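Local coordinates for lipid binding protein LpqN (Mycobacterium tuberculosis, PDB 6E5D), which supports cell envelope biogenesis, may connect MmpL transporters with periplasmic proteins as a membrane fusion protein, and serves as a virulence factor inside host cells, at residues I85-P90 with N218-Q223; A160-F165 with K186-P191; A167-G172 with T182-T187. All coordinates share one frame; numbering follows the deposited sequence.

Interaction 1 (I85-P90 with N218-Q223)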
ATOM      1  N   ILE A  85      -2.180   9.228  10.263  1.00 27.39           N
ATOM      2  CA  ILE A  85      -2.887   8.217   9.486  1.00 28.54           C
ATOM      3  C   ILE A  85      -3.218   7.059  10.418  1.00 33.11           C
ATOM      4  O   ILE A  85      -2.311   6.442  10.991  1.00 31.67           O
ATOM      5  CB  ILE A  85      -2.055   7.740   8.283  1.00 29.31           C
ATOM      6  CG1 ILE A  85      -1.787   8.922   7.343  1.00 29.81           C
ATOM      7  CG2 ILE A  85      -2.770   6.610   7.546  1.00 31.07           C
ATOM      8  CD1 ILE A  85      -0.810   8.622   6.231  1.00 30.65           C
ATOM      9  N   ASP A  86      -4.509   6.773  10.575  1.00 33.17           N
ATOM     10  CA  ASP A  86      -4.988   5.733  11.478  1.00 39.46           C
ATOM     11  C   ASP A  86      -5.737   4.683  10.674  1.00 32.36           C
ATOM     12  O   ASP A  86      -6.717   5.002   9.992  1.00 28.28           O
ATOM     13  CB  ASP A  86      -5.898   6.319  12.561  1.00 51.41           C
ATOM     14  CG  ASP A  86      -5.245   7.453  13.324  1.00 62.96           C
ATOM     15  OD1 ASP A  86      -4.064   7.314  13.706  1.00 66.80           O
ATOM     16  OD2 ASP A  86      -5.912   8.487  13.538  1.00 67.63           O
ATOM     17  N   LEU A  87      -5.283   3.434  10.762  1.00 34.70           N
ATOM     18  CA  LEU A  87      -5.959   2.332  10.093  1.00 32.76           C
ATOM     19  C   LEU A  87      -7.012   1.719  11.013  1.00 34.24           C
ATOM     20  O   LEU A  87      -6.762   1.545  12.209  1.00 37.58           O
ATOM     21  CB  LEU A  87      -4.962   1.251   9.685  1.00 34.31           C
ATOM     22  CG  LEU A  87      -4.224   1.450   8.359  1.00 34.83           C
ATOM     23  CD1 LEU A  87      -3.398   2.723   8.378  1.00 37.16           C
ATOM     24  CD2 LEU A  87      -3.346   0.245   8.062  1.00 38.39           C
ATOM     25  N   PRO A  88      -8.195   1.384  10.505  1.00 31.56           N
ATOM     26  CA  PRO A  88      -9.149   0.630  11.321  1.00 33.40           C
ATOM     27  C   PRO A  88      -8.661  -0.793  11.539  1.00 28.99           C
ATOM     28  O   PRO A  88      -7.845  -1.322  10.783  1.00 26.06           O
ATOM     29  CB  PRO A  88     -10.435   0.661  10.490  1.00 34.93           C
ATOM     30  CG  PRO A  88      -9.958   0.804   9.085  1.00 33.76           C
ATOM     31  CD  PRO A  88      -8.732   1.671   9.163  1.00 32.67           C
ATOM     32  N   VAL A  89      -9.171  -1.410  12.596  1.00 31.54           N
ATOM     33  CA  VAL A  89      -8.832  -2.781  12.948  1.00 33.02           C
ATOM     34  C   VAL A  89     -10.115  -3.603  12.950  1.00 33.75           C
ATOM     35  O   VAL A  89     -10.855  -3.617  13.934  1.00 36.52           O
ATOM     36  CB  VAL A  89      -8.123  -2.855  14.313  1.00 32.32           C
ATOM     37  CG1 VAL A  89      -7.699  -4.286  14.604  1.00 35.17           C
ATOM     38  CG2 VAL A  89      -6.922  -1.924  14.340  1.00 37.23           C
ATOM     39  N   PRO A  90     -10.415  -4.304  11.858  1.00 32.05           N
ATOM     40  CA  PRO A  90     -11.635  -5.116  11.818  1.00 34.31           C
ATOM     41  C   PRO A  90     -11.581  -6.263  12.816  1.00 38.11           C
ATOM     42  O   PRO A  90     -10.517  -6.661  13.296  1.00 33.59           O
ATOM     43  CB  PRO A  90     -11.673  -5.639  10.378  1.00 33.27           C
ATOM     44  CG  PRO A  90     -10.775  -4.737   9.607  1.00 33.58           C
ATOM     45  CD  PRO A  90      -9.710  -4.316  10.566  1.00 31.68           C
ATOM     46  N   ASN A 218     -11.089  -3.923   1.928  1.00 34.48           N
ATOM     47  CA  ASN A 218     -12.144  -2.982   1.568  1.00 39.26           C
ATOM     48  C   ASN A 218     -12.415  -2.002   2.702  1.00 38.91           C
ATOM     49  O   ASN A 218     -12.703  -0.824   2.458  1.00 40.95           O
ATOM     50  CB  ASN A 218     -13.421  -3.735   1.195  1.00 48.33           C
ATOM     51  CG  ASN A 218     -13.281  -4.519  -0.097  1.00 52.35           C
ATOM     52  OD1 ASN A 218     -12.332  -4.323  -0.855  1.00 52.40           O
ATOM     53  ND2 ASN A 218     -14.237  -5.403  -0.358  1.00 56.22           N
ATOM     54  N   VAL A 219     -12.333  -2.467   3.950  1.00 36.48           N
ATOM     55  CA  VAL A 219     -12.520  -1.571   5.087  1.00 35.96           C
ATOM     56  C   VAL A 219     -11.319  -0.642   5.231  1.00 33.49           C
ATOM     57  O   VAL A 219     -11.470   0.571   5.417  1.00 33.72           O
ATOM     58  CB  VAL A 219     -12.765  -2.381   6.374  1.00 35.30           C
ATOM     59  CG1 VAL A 219     -12.909  -1.453   7.574  1.00 35.37           C
ATOM     60  CG2 VAL A 219     -14.003  -3.257   6.223  1.00 37.89           C
ATOM     61  N   ILE A 220     -10.110  -1.199   5.144  1.00 29.16           N
ATOM     62  CA  ILE A 220      -8.902  -0.382   5.248  1.00 26.94           C
ATOM     63  C   ILE A 220      -8.898   0.693   4.168  1.00 27.98           C
ATOM     64  O   ILE A 220      -8.628   1.870   4.438  1.00 27.84           O
ATOM     65  CB  ILE A 220      -7.648  -1.270   5.164  1.00 27.96           C
ATOM     66  CG1 ILE A 220      -7.467  -2.071   6.454  1.00 33.88           C
ATOM     67  CG2 ILE A 220      -6.404  -0.428   4.881  1.00 26.83           C
ATOM     68  CD1 ILE A 220      -6.942  -1.256   7.611  1.00 37.79           C
ATOM     69  N   ASP A 221      -9.201   0.303   2.928  1.00 27.89           N
ATOM     70  CA  ASP A 221      -9.163   1.245   1.815  1.00 28.87           C
ATOM     71  C   ASP A 221     -10.181   2.367   1.966  1.00 33.26           C
ATOM     72  O   ASP A 221      -9.990   3.441   1.386  1.00 33.36           O
ATOM     73  CB  ASP A 221      -9.415   0.514   0.492  1.00 29.55           C
ATOM     74  CG  ASP A 221      -8.228  -0.315   0.041  1.00 30.88           C
ATOM     75  OD1 ASP A 221      -7.165  -0.252   0.690  1.00 31.05           O
ATOM     76  OD2 ASP A 221      -8.364  -1.031  -0.975  1.00 34.13           O
ATOM     77  N   GLU A 222     -11.252   2.148   2.729  1.00 32.94           N
ATOM     78  CA  GLU A 222     -12.362   3.089   2.805  1.00 39.85           C
ATOM     79  C   GLU A 222     -12.417   3.893   4.093  1.00 35.03           C
ATOM     80  O   GLU A 222     -12.854   5.047   4.061  1.00 35.81           O
ATOM     81  CB  GLU A 222     -13.696   2.342   2.652  1.00 55.00           C
ATOM     82  CG  GLU A 222     -14.255   2.315   1.236  1.00 68.55           C
ATOM     83  CD  GLU A 222     -13.220   1.933   0.198  1.00 76.03           C
ATOM     84  OE1 GLU A 222     -13.115   2.643  -0.824  1.00 79.68           O
ATOM     85  OE2 GLU A 222     -12.508   0.928   0.405  1.00 77.55           O
ATOM     86  N   GLN A 223     -11.983   3.326   5.218  0.51 38.23           N
ATOM     87  CA  GLN A 223     -12.154   3.955   6.521  0.51 39.48           C
ATOM     88  C   GLN A 223     -10.849   4.444   7.135  0.51 35.74           C
ATOM     89  O   GLN A 223     -10.881   5.042   8.215  0.51 37.32           O
ATOM     90  CB  GLN A 223     -12.841   2.979   7.483  0.51 41.95           C
ATOM     91  CG  GLN A 223     -14.259   2.619   7.075  0.51 45.74           C
ATOM     92  CD  GLN A 223     -14.915   1.649   8.039  0.51 48.26           C
ATOM     93  OE1 GLN A 223     -14.684   1.703   9.247  0.51 48.70           O
ATOM     94  NE2 GLN A 223     -15.735   0.752   7.506  0.51 49.08           N
TER
HETATM   95  O   HOH W   1      -9.607   4.591  11.114  1.00 50.91           O
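Pro88 and Ile220 join the proline-containing loop that leaves strand 84-86 to the C-terminal turns of helix 210-223. The closest approach is made by the end methyl of Ile220, with CD1 3.3 Å from Pro88 O. The same methyl meets the proline ring, CD1 to Pro88 CD 3.8 Å, and reaches the root of the preceding side chain, CD1 to Leu87 CB 3.8 Å, so one methyl packs against two successive loop residues. Two torsions near -60° (chi1 -73°, chi2 -76°) fold the Ile220 chain so that CD1 comes nearer the loop than its CB direction alone would bring it. One helix residue earlier, Val219 turns CG1, the branch anti to its backbone N, toward both prolines: it lies 4.0 Å from Pro88 CG and 4.4 Å from Pro90 CG. Polar linkage is indirect. One water donates to Asp86 O at 3.1 Å and to Gln223 O at 3.2 Å, tying the strand's last carbonyl to the last helical one. Around this surface contact, Ile220 also packs on Ile107 of strand 106-109, Ile121 of strand 120-129 and Leu201 of strand 195-206, while Asp86 pairs through its backbone with Thr225, where the chain continues into strand 225-227.

Interaction 2 (A160-F165 with K186-P191)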
ATOM      1  N   ALA A 160      -9.260   6.220  -7.200  1.00 23.10           N
ATOM      2  CA  ALA A 160      -9.930   6.159  -5.911  1.00 25.24           C
ATOM      3  C   ALA A 160      -9.588   7.421  -5.129  1.00 25.93           C
ATOM      4  O   ALA A 160      -8.868   8.302  -5.612  1.00 24.56           O
ATOM      5  CB  ALA A 160      -9.528   4.893  -5.149  1.00 24.97           C
ATOM      6  N   THR A 161     -10.125   7.512  -3.914  1.00 24.97           N
ATOM      7  CA  THR A 161      -9.832   8.620  -3.018  1.00 22.88           C
ATOM      8  C   THR A 161      -9.696   8.096  -1.597  1.00 22.40           C
ATOM      9  O   THR A 161     -10.150   6.995  -1.269  1.00 23.48           O
ATOM     10  CB  THR A 161     -10.923   9.700  -3.049  1.00 30.07           C
ATOM     11  OG1 THR A 161     -12.124   9.184  -2.461  1.00 36.28           O
ATOM     12  CG2 THR A 161     -11.204  10.144  -4.474  1.00 31.86           C
ATOM     13  N   LEU A 162      -9.069   8.907  -0.749  1.00 22.41           N
ATOM     14  CA  LEU A 162      -9.015   8.627   0.684  1.00 22.84           C
ATOM     15  C   LEU A 162      -8.792   9.943   1.411  1.00 23.22           C
ATOM     16  O   LEU A 162      -7.774  10.607   1.189  1.00 22.15           O
ATOM     17  CB  LEU A 162      -7.906   7.622   1.013  1.00 23.88           C
ATOM     18  CG  LEU A 162      -7.939   7.026   2.424  1.00 24.84           C
ATOM     19  CD1 LEU A 162      -9.274   6.344   2.707  1.00 29.50           C
ATOM     20  CD2 LEU A 162      -6.789   6.045   2.609  1.00 27.40           C
ATOM     21  N   GLY A 163      -9.746  10.327   2.257  1.00 27.23           N
ATOM     22  CA  GLY A 163      -9.613  11.542   3.047  1.00 25.60           C
ATOM     23  C   GLY A 163      -9.499  12.809   2.230  1.00 24.85           C
ATOM     24  O   GLY A 163      -8.892  13.782   2.690  1.00 22.95           O
ATOM     25  N   GLY A 164     -10.078  12.828   1.031  1.00 21.40           N
ATOM     26  CA  GLY A 164      -9.980  13.973   0.152  1.00 21.62           C
ATOM     27  C   GLY A 164      -8.777  13.965  -0.764  1.00 22.60           C
ATOM     28  O   GLY A 164      -8.660  14.859  -1.615  1.00 22.29           O
ATOM     29  N   PHE A 165      -7.883  12.994  -0.620  1.00 21.08           N
ATOM     30  CA  PHE A 165      -6.679  12.898  -1.430  1.00 18.70           C
ATOM     31  C   PHE A 165      -6.883  11.876  -2.539  1.00 21.61           C
ATOM     32  O   PHE A 165      -7.565  10.866  -2.350  1.00 22.04           O
ATOM     33  CB  PHE A 165      -5.480  12.508  -0.562  1.00 17.79           C
ATOM     34  CG  PHE A 165      -5.142  13.532   0.487  1.00 19.52           C
ATOM     35  CD1 PHE A 165      -4.387  14.650   0.163  1.00 19.28           C
ATOM     36  CD2 PHE A 165      -5.595  13.391   1.788  1.00 20.18           C
ATOM     37  CE1 PHE A 165      -4.079  15.598   1.121  1.00 20.19           C
ATOM     38  CE2 PHE A 165      -5.291  14.338   2.751  1.00 21.30           C
ATOM     39  CZ  PHE A 165      -4.535  15.444   2.415  1.00 21.18           C
ATOM     40  N   LYS A 186      -3.462  -0.030  -2.554  1.00 16.77           N
ATOM     41  CA  LYS A 186      -4.015   1.305  -2.726  1.00 16.02           C
ATOM     42  C   LYS A 186      -2.920   2.324  -2.440  1.00 16.90           C
ATOM     43  O   LYS A 186      -2.278   2.273  -1.386  1.00 17.74           O
ATOM     44  CB  LYS A 186      -5.221   1.534  -1.811  1.00 18.12           C
ATOM     45  CG  LYS A 186      -5.872   2.911  -1.984  1.00 19.21           C
ATOM     46  CD  LYS A 186      -7.266   2.966  -1.373  1.00 18.81           C
ATOM     47  CE  LYS A 186      -7.955   4.299  -1.655  1.00 24.00           C
ATOM     48  NZ  LYS A 186      -9.361   4.318  -1.150  1.00 26.33           N
ATOM     49  N   THR A 187      -2.701   3.228  -3.390  1.00 15.59           N
ATOM     50  CA  THR A 187      -1.696   4.277  -3.284  1.00 18.19           C
ATOM     51  C   THR A 187      -2.409   5.617  -3.166  1.00 13.75           C
ATOM     52  O   THR A 187      -3.302   5.917  -3.964  1.00 18.33           O
ATOM     53  CB  THR A 187      -0.768   4.266  -4.503  1.00 21.44           C
ATOM     54  OG1 THR A 187      -0.103   2.998  -4.588  1.00 21.66           O
ATOM     55  CG2 THR A 187       0.270   5.382  -4.418  1.00 22.47           C
ATOM     56  N   VAL A 188      -2.032   6.405  -2.161  1.00 15.23           N
ATOM     57  CA  VAL A 188      -2.623   7.715  -1.912  1.00 16.53           C
ATOM     58  C   VAL A 188      -1.502   8.743  -1.915  1.00 15.27           C
ATOM     59  O   VAL A 188      -0.488   8.560  -1.233  1.00 16.93           O
ATOM     60  CB  VAL A 188      -3.385   7.759  -0.574  1.00 17.80           C
ATOM     61  CG1 VAL A 188      -4.134   9.078  -0.419  1.00 20.60           C
ATOM     62  CG2 VAL A 188      -4.340   6.570  -0.438  1.00 19.09           C
ATOM     63  N   VAL A 189      -1.686   9.827  -2.670  1.00 18.14           N
ATOM     64  CA  VAL A 189      -0.748  10.944  -2.674  1.00 19.99           C
ATOM     65  C   VAL A 189      -1.294  12.031  -1.758  1.00 18.75           C
ATOM     66  O   VAL A 189      -2.487  12.356  -1.805  1.00 17.75           O
ATOM     67  CB  VAL A 189      -0.497  11.477  -4.096  1.00 23.77           C
ATOM     68  CG1 VAL A 189       0.257  10.437  -4.917  1.00 26.23           C
ATOM     69  CG2 VAL A 189      -1.806  11.873  -4.787  1.00 24.87           C
ATOM     70  N   ILE A 190      -0.423  12.582  -0.921  1.00 18.32           N
ATOM     71  CA  ILE A 190      -0.830  13.486   0.151  1.00 20.60           C
ATOM     72  C   ILE A 190       0.039  14.737   0.069  1.00 20.64           C
ATOM     73  O   ILE A 190       1.047  14.841   0.785  1.00 21.03           O
ATOM     74  CB  ILE A 190      -0.716  12.799   1.522  1.00 18.41           C
ATOM     75  CG1 ILE A 190      -1.547  11.511   1.547  1.00 20.80           C
ATOM     76  CG2 ILE A 190      -1.167  13.732   2.641  1.00 19.09           C
ATOM     77  CD1 ILE A 190      -1.278  10.645   2.760  1.00 20.59           C
ATOM     78  N   PRO A 191      -0.289  15.695  -0.797  1.00 19.80           N
ATOM     79  CA  PRO A 191       0.522  16.914  -0.886  1.00 21.45           C
ATOM     80  C   PRO A 191       0.422  17.724   0.396  1.00 23.67           C
ATOM     81  O   PRO A 191      -0.670  17.969   0.913  1.00 25.34           O
ATOM     82  CB  PRO A 191      -0.088  17.664  -2.078  1.00 21.50           C
ATOM     83  CG  PRO A 191      -0.865  16.633  -2.834  1.00 21.83           C
ATOM     84  CD  PRO A 191      -1.363  15.675  -1.805  1.00 21.49           C
TER
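Lys186 NZ donates to Thr161 O at 2.8 Å, approaching from above the carbonyl plane, 40° out of it, rather than along a lone pair. All four torsions of the lysine chain are near anti, and this full extension lets the amine span the gap between strand segments 160-162 and 186-191, whose axes approach to 7.6 Å. On its way CE passes Ala160 CB at 3.9 Å. Val188 spreads its two methyls between two residues: CG2 meets Leu162 CD2 at 3.9 Å, and CG1 meets Phe165 CB at 3.7 Å. The Phe165 ring lies over Ile190, whose CG2 makes a CH-pi contact 3.9 Å from the ring centroid and 19° off its normal; Pro191 CD approaches Phe165 CD1 obliquely at 3.8 Å. Leu162 to Phe165 is a type I' turn with Gly163 and Gly164, both of positive phi, at its corner. It reverses the hairpin of strands 152-162 and 165-176, closed by Phe165 N to Leu162 O at 3.0 Å, and brings Leu162 and Phe165 over strand 179-192. Beyond this shell Ile226 of strand 225-227 touches Leu162, Phe165, Val188 and Ile190. Lys186 NZ makes a second hydrogen bond, to Asp221 O on helix 210-223.

Interaction 3 (A167-G172 with T182-T187)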
ATOM      1  N   ALA A 167      -6.165   8.877  -5.203  1.00 18.80           N
ATOM      2  CA  ALA A 167      -5.580   7.565  -4.972  1.00 19.13           C
ATOM      3  C   ALA A 167      -5.776   6.679  -6.193  1.00 20.07           C
ATOM      4  O   ALA A 167      -6.476   7.033  -7.145  1.00 23.14           O
ATOM      5  CB  ALA A 167      -6.193   6.903  -3.734  1.00 21.63           C
ATOM      6  N   TRP A 168      -5.144   5.507  -6.143  1.00 20.83           N
ATOM      7  CA  TRP A 168      -5.276   4.478  -7.164  1.00 18.89           C
ATOM      8  C   TRP A 168      -5.240   3.123  -6.476  1.00 20.07           C
ATOM      9  O   TRP A 168      -4.472   2.934  -5.532  1.00 20.13           O
ATOM     10  CB  TRP A 168      -4.149   4.568  -8.199  1.00 22.76           C
ATOM     11  CG  TRP A 168      -4.420   3.776  -9.425  1.00 22.40           C
ATOM     12  CD1 TRP A 168      -4.070   2.479  -9.660  1.00 27.47           C
ATOM     13  CD2 TRP A 168      -5.112   4.226 -10.591  1.00 28.23           C
ATOM     14  NE1 TRP A 168      -4.501   2.094 -10.906  1.00 29.18           N
ATOM     15  CE2 TRP A 168      -5.145   3.149 -11.497  1.00 31.33           C
ATOM     16  CE3 TRP A 168      -5.706   5.437 -10.956  1.00 29.66           C
ATOM     17  CZ2 TRP A 168      -5.747   3.248 -12.749  1.00 34.92           C
ATOM     18  CZ3 TRP A 168      -6.305   5.533 -12.197  1.00 35.24           C
ATOM     19  CH2 TRP A 168      -6.321   4.444 -13.080  1.00 37.07           C
ATOM     20  N   GLN A 169      -6.073   2.189  -6.934  1.00 21.61           N
ATOM     21  CA  GLN A 169      -6.144   0.849  -6.357  0.64 19.26           C
ATOM     22  C   GLN A 169      -6.169  -0.198  -7.463  1.00 22.12           C
ATOM     23  O   GLN A 169      -6.839  -0.006  -8.484  1.00 23.13           O
ATOM     24  CB  GLN A 169      -7.397   0.690  -5.479  0.64 23.79           C
ATOM     25  CG  GLN A 169      -7.368  -0.537  -4.576  0.64 23.39           C
ATOM     26  CD  GLN A 169      -7.971  -1.776  -5.220  0.64 27.80           C
ATOM     27  OE1 GLN A 169      -8.622  -1.698  -6.263  0.64 31.14           O
ATOM     28  NE2 GLN A 169      -7.756  -2.929  -4.598  0.64 24.39           N
ATOM     29  N   LEU A 170      -5.453  -1.303  -7.256  1.00 20.94           N
ATOM     30  CA  LEU A 170      -5.506  -2.446  -8.154  1.00 21.47           C
ATOM     31  C   LEU A 170      -5.185  -3.695  -7.350  1.00 23.46           C
ATOM     32  O   LEU A 170      -4.647  -3.618  -6.243  1.00 21.34           O
ATOM     33  CB  LEU A 170      -4.538  -2.315  -9.339  1.00 25.39           C
ATOM     34  CG  LEU A 170      -3.057  -2.649  -9.129  1.00 23.11           C
ATOM     35  CD1 LEU A 170      -2.352  -2.796 -10.470  1.00 25.77           C
ATOM     36  CD2 LEU A 170      -2.370  -1.595  -8.284  1.00 25.11           C
ATOM     37  N   GLY A 171      -5.511  -4.849  -7.925  1.00 21.91           N
ATOM     38  CA  GLY A 171      -5.242  -6.111  -7.260  1.00 21.10           C
ATOM     39  C   GLY A 171      -5.155  -7.238  -8.261  1.00 25.22           C
ATOM     40  O   GLY A 171      -5.427  -7.071  -9.452  1.00 29.11           O
ATOM     41  N   GLY A 172      -4.765  -8.403  -7.753  1.00 25.33           N
ATOM     42  CA  GLY A 172      -4.627  -9.575  -8.596  1.00 26.16           C
ATOM     43  C   GLY A 172      -4.026 -10.721  -7.808  1.00 25.62           C
ATOM     44  O   GLY A 172      -4.065 -10.729  -6.577  1.00 25.20           O
ATOM     45  N   THR A 182      -2.991 -13.749  -3.236  1.00 22.10           N
ATOM     46  CA  THR A 182      -3.753 -12.572  -3.623  1.00 20.56           C
ATOM     47  C   THR A 182      -3.062 -11.329  -3.087  1.00 21.06           C
ATOM     48  O   THR A 182      -2.569 -11.314  -1.956  1.00 23.18           O
ATOM     49  CB  THR A 182      -5.187 -12.646  -3.096  1.00 23.19           C
ATOM     50  OG1 THR A 182      -5.887 -13.699  -3.769  1.00 29.50           O
ATOM     51  CG2 THR A 182      -5.917 -11.331  -3.332  1.00 23.79           C
ATOM     52  N   VAL A 183      -3.018 -10.288  -3.912  1.00 21.00           N
ATOM     53  CA  VAL A 183      -2.371  -9.037  -3.547  0.82 20.31           C
ATOM     54  C   VAL A 183      -3.236  -7.879  -4.023  1.00 20.54           C
ATOM     55  O   VAL A 183      -3.916  -7.969  -5.049  1.00 21.23           O
ATOM     56  CB  VAL A 183      -0.948  -8.943  -4.148  0.82 21.18           C
ATOM     57  CG1 VAL A 183      -1.004  -8.943  -5.681  0.82 20.76           C
ATOM     58  CG2 VAL A 183      -0.208  -7.720  -3.615  0.82 22.61           C
ATOM     59  N   ALA A 184      -3.216  -6.796  -3.254  1.00 19.96           N
ATOM     60  CA  ALA A 184      -3.907  -5.572  -3.615  1.00 18.66           C
ATOM     61  C   ALA A 184      -3.115  -4.408  -3.044  1.00 19.31           C
ATOM     62  O   ALA A 184      -2.440  -4.539  -2.020  1.00 21.13           O
ATOM     63  CB  ALA A 184      -5.348  -5.554  -3.096  1.00 19.37           C
ATOM     64  N   GLN A 185      -3.197  -3.265  -3.716  1.00 18.42           N
ATOM     65  CA  GLN A 185      -2.446  -2.100  -3.273  1.00 21.15           C
ATOM     66  C   GLN A 185      -3.245  -0.849  -3.576  1.00 17.33           C
ATOM     67  O   GLN A 185      -3.651  -0.635  -4.721  1.00 20.77           O
ATOM     68  CB  GLN A 185      -1.080  -2.033  -3.955  1.00 22.35           C
ATOM     69  CG  GLN A 185      -0.257  -0.816  -3.562  1.00 20.52           C
ATOM     70  CD  GLN A 185       1.059  -0.745  -4.305  1.00 21.46           C
ATOM     71  OE1 GLN A 185       1.091  -0.457  -5.503  1.00 24.52           O
ATOM     72  NE2 GLN A 185       2.154  -1.009  -3.604  1.00 20.61           N
ATOM     73  N   LYS A 186      -3.462  -0.030  -2.554  1.00 16.77           N
ATOM     74  CA  LYS A 186      -4.015   1.305  -2.726  1.00 16.02           C
ATOM     75  C   LYS A 186      -2.920   2.324  -2.440  1.00 16.90           C
ATOM     76  O   LYS A 186      -2.278   2.273  -1.386  1.00 17.74           O
ATOM     77  CB  LYS A 186      -5.221   1.534  -1.811  1.00 18.12           C
ATOM     78  CG  LYS A 186      -5.872   2.911  -1.984  1.00 19.21           C
ATOM     79  CD  LYS A 186      -7.266   2.966  -1.373  1.00 18.81           C
ATOM     80  CE  LYS A 186      -7.955   4.299  -1.655  1.00 24.00           C
ATOM     81  NZ  LYS A 186      -9.361   4.318  -1.150  1.00 26.33           N
ATOM     82  N   THR A 187      -2.701   3.228  -3.390  1.00 15.59           N
ATOM     83  CA  THR A 187      -1.696   4.277  -3.284  1.00 18.19           C
ATOM     84  C   THR A 187      -2.409   5.617  -3.166  1.00 13.75           C
ATOM     85  O   THR A 187      -3.302   5.917  -3.964  1.00 18.33           O
ATOM     86  CB  THR A 187      -0.768   4.266  -4.503  1.00 21.44           C
ATOM     87  OG1 THR A 187      -0.103   2.998  -4.588  1.00 21.66           O
ATOM     88  CG2 THR A 187       0.270   5.382  -4.418  1.00 22.47           C
TER
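The indole of Trp168 swings away from Thr187, its strand partner, to lie against Ala159 and Pro142, with NE1 at its edge donating to Asp156 O. The Gln185 amide lies on the same side of the sheet, and its NE2 bonds Asn202 OD1 and Glu144 OE2. On the other side the Gln169 amide, in one of two deposited conformers, bends back at chi2 (-90°) and sets NE2 3.9 Å from Ala184 CB. Between these layers runs the antiparallel beta hairpin of strands 165-176 and 179-192, whose segments 167-172 and 182-187 run 174° apart in direction. Three hydrogen-bonded pairs join them. Thr187 N reaches Trp168 O at 2.8 Å, nearly straight at 169°, and Trp168 N to Thr187 O is 2.9 Å. Gln185 N to Leu170 O is 2.9 Å, against a longer 3.2 Å from Leu170 N to Gln185 O, while Gly172 N to Val183 O and Val183 N to Gly172 O are both 2.9 Å. In the non-hydrogen-bonded pairs the chains draw close, with Gly171 CA 3.9 Å from Ala184 CA. Leu170 and Gln185 pack on Leu145 of helix 142-146, and Ala184 on Met214 of helix 210-223, so this part of the sheet lies between helices. Because backbone amides and carbonyls supply the cohesion, side chains are left to pack on the helices of the two faces, and Thr187 OG1 bonds Gln200 NE2 on strand 195-206.

Interaction 3 is the buried one, in the sheet, nearest the centre of the chain of the three, and paired backbones hold it. Interaction 2 is partly buried: it uses the next part of strand 179-192 and the turn that precedes strand 165-176, and it trades regular pairing for side-chain packing and one lysine bond. Interaction 1 lies at the surface, where a loop meets a helix through apolar contacts and a water. Lys186 belongs to both 182-187 and 186-191, and its bond to Asp221 O ties these strand segments to helix segment 218-223. Further packing joins the regions: Leu162 CD1 against Asp221 O, Ile85 CD1 against Ile190 CD1, and Val188 CG2 against Ala167 CB.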